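Local coordinates for protein RNA-dependent RNA polymerase (Dera Ghazi Khan orthonairovirus, PDB 6DX2) that carries, in this N-terminal piece of the viral L protein, an ovarian tumor (OTU) domain cysteine protease of the deubiquitinase type, at residues Y83-S86 against S87-R90. Residues are numbered along the deposited sequence; the frame is centred on the assembly and turned at random.
Sequences YANS and SDYR
Tyr83 turns one face of its ring to Tyr89, whose CA sits over that face, 4.0 Å from the ring centroid in a CH-pi contact. The Tyr89 ring comes in edge first, its CD1 3.6 Å from Tyr83 CE2 and the two planes at 68°, a T-shaped pair. Tyr89 reaches this spot with CG anti to the backbone N (chi1 171°), and each phenol is tied down further along the chain, Tyr83 OH by Asp92 and Tyr89 OH by Glu104. Two residues on from Tyr83, at the head of the helix, Asn85 reaches forward to the first turn, CG lodged between its own N and carbonyl carbon (chi1 50°), and OD1 takes the N-H of Asp88 at 2.7 Å, an N-cap bond from a donor tilted out of the amide plane. The Asp88 carboxylate leans back toward the loop: OD2 accepts from a water that in turn accepts from Ala84 N. One turn apart on the helix, Arg90 NH2 gives Ser86 OG a nearly straight 2.8 Å hydrogen bond, the arginine chain bent at chi3 and the oxygen in the guanidinium plane. Ile65, Ala69, Val103 and Ile107 close round Tyr89, packing the N-capped start of helix 86-93 against helices 58-71 and 102-112 in the helical part of the OTU fold.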
ATOM      1  N   TYR A  83       2.426   6.014  17.157  1.00 48.43           N
ATOM      2  CA  TYR A  83       1.779   5.324  18.268  1.00 49.91           C
ATOM      3  C   TYR A  83       2.815   4.962  19.310  1.00 44.97           C
ATOM      4  O   TYR A  83       3.940   4.597  18.963  1.00 56.04           O
ATOM      5  CB  TYR A  83       1.068   4.040  17.806  1.00 48.38           C
ATOM      6  CG  TYR A  83      -0.117   4.361  16.961  1.00 48.13           C
ATOM      7  CD1 TYR A  83      -1.353   4.604  17.536  1.00 45.01           C
ATOM      8  CD2 TYR A  83       0.004   4.445  15.586  1.00 43.83           C
ATOM      9  CE1 TYR A  83      -2.444   4.943  16.767  1.00 49.73           C
ATOM     10  CE2 TYR A  83      -1.089   4.774  14.795  1.00 49.09           C
ATOM     11  CZ  TYR A  83      -2.308   5.017  15.390  1.00 49.91           C
ATOM     12  OH  TYR A  83      -3.396   5.335  14.590  1.00 48.47           O
ATOM     13  N   ALA A  84       2.411   5.017  20.592  1.00 53.16           N
ATOM     14  CA  ALA A  84       3.334   4.742  21.694  1.00 61.27           C
ATOM     15  C   ALA A  84       3.699   3.267  21.805  1.00 56.41           C
ATOM     16  O   ALA A  84       4.799   2.939  22.257  1.00 58.10           O
ATOM     17  CB  ALA A  84       2.743   5.214  23.031  1.00 57.63           C
ATOM     18  N   ASN A  85       2.795   2.367  21.447  1.00 57.26           N
ATOM     19  CA  ASN A  85       3.068   0.945  21.582  1.00 52.45           C
ATOM     20  C   ASN A  85       2.178   0.202  20.608  1.00 50.66           C
ATOM     21  O   ASN A  85       1.284   0.785  19.973  1.00 47.14           O
ATOM     22  CB  ASN A  85       2.812   0.448  23.002  1.00 58.58           C
ATOM     23  CG  ASN A  85       1.454   0.879  23.519  1.00 63.81           C
ATOM     24  OD1 ASN A  85       0.423   0.384  23.071  1.00 54.18           O
ATOM     25  ND2 ASN A  85       1.448   1.796  24.495  1.00 64.74           N
ATOM     26  N   SER A  86       2.472  -1.093  20.453  1.00 53.37           N
ATOM     27  CA  SER A  86       1.704  -1.897  19.506  1.00 51.77           C
ATOM     28  C   SER A  86       0.252  -2.022  19.952  1.00 43.62           C
ATOM     29  O   SER A  86      -0.654  -2.098  19.112  1.00 43.20           O
ATOM     30  CB  SER A  86       2.333  -3.292  19.334  1.00 52.31           C
ATOM     31  OG  SER A  86       2.050  -4.080  20.476  1.00 60.48           O
ATOM     32  N   SER A  87      -0.000  -2.007  21.250  1.00 54.55           N
ATOM     33  CA  SER A  87      -1.371  -2.162  21.729  1.00 51.77           C
ATOM     34  C   SER A  87      -2.248  -0.988  21.301  1.00 52.32           C
ATOM     35  O   SER A  87      -3.376  -1.182  20.821  1.00 48.33           O
ATOM     36  CB  SER A  87      -1.378  -2.318  23.256  1.00 55.84           C
ATOM     37  OG  SER A  87      -2.703  -2.574  23.653  1.00 61.77           O
ATOM     38  N   ASP A  88      -1.743   0.241  21.477  1.00 50.09           N
ATOM     39  CA  ASP A  88      -2.445   1.424  20.979  1.00 48.83           C
ATOM     40  C   ASP A  88      -2.655   1.359  19.463  1.00 49.35           C
ATOM     41  O   ASP A  88      -3.748   1.676  18.971  1.00 43.30           O
ATOM     42  CB  ASP A  88      -1.670   2.694  21.331  1.00 49.71           C
ATOM     43  CG  ASP A  88      -1.579   2.938  22.832  1.00 63.21           C
ATOM     44  OD1 ASP A  88      -2.360   2.320  23.599  1.00 55.57           O
ATOM     45  OD2 ASP A  88      -0.706   3.736  23.239  1.00 65.62           O
ATOM     46  N   TYR A  89      -1.613   0.966  18.708  1.00 42.17           N
ATOM     47  CA  TYR A  89      -1.743   0.898  17.264  1.00 38.93           C
ATOM     48  C   TYR A  89      -2.841  -0.081  16.878  1.00 40.79           C
ATOM     49  O   TYR A  89      -3.723   0.235  16.048  1.00 40.23           O
ATOM     50  CB  TYR A  89      -0.418   0.496  16.607  1.00 40.55           C
ATOM     51  CG  TYR A  89      -0.592   0.202  15.103  1.00 35.67           C
ATOM     52  CD1 TYR A  89      -0.925   1.211  14.201  1.00 33.67           C
ATOM     53  CD2 TYR A  89      -0.472  -1.082  14.612  1.00 35.01           C
ATOM     54  CE1 TYR A  89      -1.140   0.950  12.895  1.00 34.42           C
ATOM     55  CE2 TYR A  89      -0.669  -1.345  13.274  1.00 33.68           C
ATOM     56  CZ  TYR A  89      -0.996  -0.323  12.417  1.00 33.84           C
ATOM     57  OH  TYR A  89      -1.185  -0.583  11.081  1.00 34.05           O
ATOM     58  N   ARG A  90      -2.805  -1.286  17.458  1.00 41.22           N
ATOM     59  CA  ARG A  90      -3.750  -2.299  16.998  1.00 41.93           C
ATOM     60  C   ARG A  90      -5.180  -1.898  17.311  1.00 42.61           C
ATOM     61  O   ARG A  90      -6.075  -2.122  16.494  1.00 45.22           O
ATOM     62  CB  ARG A  90      -3.430  -3.661  17.603  1.00 40.13           C
ATOM     63  CG  ARG A  90      -2.151  -4.234  17.022  1.00 41.02           C
ATOM     64  CD  ARG A  90      -1.824  -5.544  17.771  1.00 49.37           C
ATOM     65  NE  ARG A  90      -0.920  -5.335  18.900  1.00 62.24           N
ATOM     66  CZ  ARG A  90      -1.201  -5.684  20.153  1.00 60.69           C
ATOM     67  NH1 ARG A  90      -2.372  -6.246  20.431  1.00 65.28           N
ATOM     68  NH2 ARG A  90      -0.314  -5.466  21.114  1.00 49.98           N
TER
HETATM   69  O   HOH W   1      -0.180   5.653  21.367  1.00 59.35           O